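Local coordinates for Lem22 (Legionella pneumophila subsp. pneumophila ATCC 43290, PDB 5WD9), which is a Legionella effector of undefined molecular function, built as a small three-helix bundle and probably acting through binding to other proteins, at residues Asp17-Ala22 / Lys33-Ala38. Sequence-based numbering, arbitrary orientation.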
loop_
_atom_site.group_PDB
_atom_site.type_symbol
_atom_site.label_atom_id
_atom_site.label_comp_id
_atom_site.label_asym_id
_atom_site.label_seq_id
_atom_site.Cartn_x
_atom_site.Cartn_y
_atom_site.Cartn_z
ATOM N N ASP A 17 -2.619 5.557 5.397
ATOM C CA ASP A 17 -2.629 5.515 6.854
ATOM C C ASP A 17 -1.494 4.654 7.387
ATOM O O ASP A 17 -0.791 5.046 8.322
ATOM C CB ASP A 17 -3.976 4.963 7.317
ATOM C CG ASP A 17 -4.069 4.825 8.805
ATOM O OD1 ASP A 17 -4.334 5.849 9.461
ATOM O OD2 ASP A 17 -3.884 3.703 9.324
ATOM N N GLN A 18 -1.307 3.465 6.820
ATOM C CA GLN A 18 -0.255 2.584 7.316
ATOM C C GLN A 18 1.134 3.132 7.017
ATOM O O GLN A 18 2.038 3.016 7.847
ATOM C CB GLN A 18 -0.433 1.190 6.730
ATOM C CG GLN A 18 -1.755 0.520 7.104
ATOM C CD GLN A 18 -1.863 0.260 8.596
ATOM O OE1 GLN A 18 -1.260 -0.685 9.103
ATOM N NE2 GLN A 18 -2.628 1.088 9.299
ATOM N N ILE A 19 1.321 3.737 5.849
ATOM C CA ILE A 19 2.613 4.325 5.514
ATOM C C ILE A 19 2.929 5.465 6.471
ATOM O O ILE A 19 4.063 5.599 6.954
ATOM C CB ILE A 19 2.618 4.775 4.041
ATOM C CG1 ILE A 19 2.664 3.548 3.132
ATOM C CG2 ILE A 19 3.783 5.743 3.762
ATOM C CD1 ILE A 19 2.293 3.824 1.669
ATOM N N ALA A 20 1.922 6.278 6.797
ATOM C CA ALA A 20 2.129 7.368 7.745
ATOM C C ALA A 20 2.506 6.830 9.121
ATOM O O ALA A 20 3.425 7.345 9.773
ATOM C CB ALA A 20 0.879 8.245 7.806
ATOM N N LYS A 21 1.834 5.772 9.571
ATOM C CA LYS A 21 2.155 5.212 10.880
ATOM C C LYS A 21 3.536 4.571 10.886
ATOM O O LYS A 21 4.245 4.624 11.902
ATOM C CB LYS A 21 1.086 4.203 11.285
ATOM C CG LYS A 21 -0.223 4.885 11.652
ATOM C CD LYS A 21 -1.393 3.938 11.737
ATOM C CE LYS A 21 -2.627 4.687 12.211
ATOM N NZ LYS A 21 -3.817 3.831 12.005
ATOM N N ALA A 22 3.934 3.953 9.774
ATOM C CA ALA A 22 5.295 3.440 9.661
ATOM C C ALA A 22 6.314 4.551 9.861
ATOM O O ALA A 22 7.270 4.399 10.629
ATOM C CB ALA A 22 5.482 2.808 8.290
ATOM N N LYS A 33 5.756 -3.771 10.537
ATOM C CA LYS A 33 4.400 -4.287 10.602
ATOM C C LYS A 33 3.441 -3.393 9.826
ATOM O O LYS A 33 2.590 -3.892 9.085
ATOM C CB LYS A 33 3.954 -4.427 12.055
ATOM C CG LYS A 33 2.580 -5.061 12.187
ATOM C CD LYS A 33 2.664 -6.585 12.088
ATOM C CE LYS A 33 1.701 -7.140 11.034
ATOM N NZ LYS A 33 2.037 -6.699 9.645
ATOM N N PHE A 34 3.568 -2.072 9.960
ATOM C CA PHE A 34 2.687 -1.169 9.218
ATOM C C PHE A 34 2.931 -1.274 7.717
ATOM O O PHE A 34 1.979 -1.291 6.922
ATOM C CB PHE A 34 2.896 0.272 9.684
ATOM C CG PHE A 34 2.358 0.551 11.054
ATOM C CD1 PHE A 34 1.007 0.368 11.335
ATOM C CD2 PHE A 34 3.195 0.997 12.067
ATOM C CE1 PHE A 34 0.503 0.622 12.593
ATOM C CE2 PHE A 34 2.692 1.257 13.328
ATOM C CZ PHE A 34 1.345 1.073 13.585
ATOM N N LEU A 35 4.201 -1.331 7.309
ATOM C CA LEU A 35 4.512 -1.435 5.889
ATOM C C LEU A 35 4.029 -2.756 5.314
ATOM O O LEU A 35 3.512 -2.799 4.190
ATOM C CB LEU A 35 6.015 -1.247 5.675
ATOM C CG LEU A 35 6.506 0.164 6.020
ATOM C CD1 LEU A 35 8.027 0.192 5.998
ATOM C CD2 LEU A 35 5.943 1.187 5.053
ATOM N N GLU A 36 4.179 -3.845 6.070
ATOM C CA GLU A 36 3.692 -5.130 5.589
ATOM C C GLU A 36 2.179 -5.145 5.513
ATOM O O GLU A 36 1.621 -5.794 4.627
ATOM C CB GLU A 36 4.231 -6.272 6.450
ATOM C CG GLU A 36 5.701 -6.616 6.157
ATOM C CD GLU A 36 5.983 -7.104 4.723
ATOM O OE1 GLU A 36 5.044 -7.296 3.914
ATOM O OE2 GLU A 36 7.176 -7.292 4.394
ATOM N N ASN A 37 1.493 -4.444 6.419
ATOM C CA ASN A 37 0.040 -4.329 6.306
ATOM C C ASN A 37 -0.342 -3.646 5.004
ATOM O O ASN A 37 -1.239 -4.110 4.295
ATOM C CB ASN A 37 -0.527 -3.524 7.470
ATOM C CG ASN A 37 -0.562 -4.288 8.757
ATOM O OD1 ASN A 37 -0.447 -5.516 8.798
ATOM N ND2 ASN A 37 -0.717 -3.550 9.837
ATOM N N ALA A 38 0.324 -2.536 4.678
ATOM C CA ALA A 38 0.073 -1.875 3.399
ATOM C C ALA A 38 0.334 -2.829 2.247
ATOM O O ALA A 38 -0.434 -2.881 1.281
ATOM C CB ALA A 38 0.958 -0.636 3.255
#
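Helices 4-24 and 28-52 form an antiparallel helical hairpin, two of the three helices of this all-helical bundle. Their axes here approach to 8.0 Å at an angle of 164°. Q18 and F34 lie at the closest backbone level, and small residues, A22 and A38, flank them. The F34 ring reaches across to helix 4-24 and lies flat against the base of the K21 side chain. K21 CB sits over the ring centre, 3.6 Å from the centroid and almost on the ring normal, a CH-pi contact. From there K21 runs out extended past the rim at F34 CE1 and leads away toward D17. Q18 meets the same ring at its edge. Its OE1 lies in the ring plane, 3.4 Å from F34 CD1, with the amide turned 68° from the ring. A bend at chi2 folds the Q18 chain so that its amide lies between two polar partners. On one side, Q18 NE2 donates to D17 OD2. That oxygen also takes the K21 ammonium in a salt bridge, on its syn lone pair, while Q18 uses the anti one. The K21 charge would favour the ionised form of D17. On the other side, Q18 OE1 accepts from N37, so the amide is held at both ends, and the two bonds are consistent with this choice of its O and N. On the inner side, A22 CB packs 3.6 Å from L35 CG. I19 and L35 both continue onto L77 of helix 58-87, which ties the hairpin to the third helix. The polar chain ends beyond N37, where K33 NZ approaches OD1 from above the carbonyl plane. The link between helices, N37 ND2 to Q18 OE1, is 3.0 Å long and nearly straight at 164°.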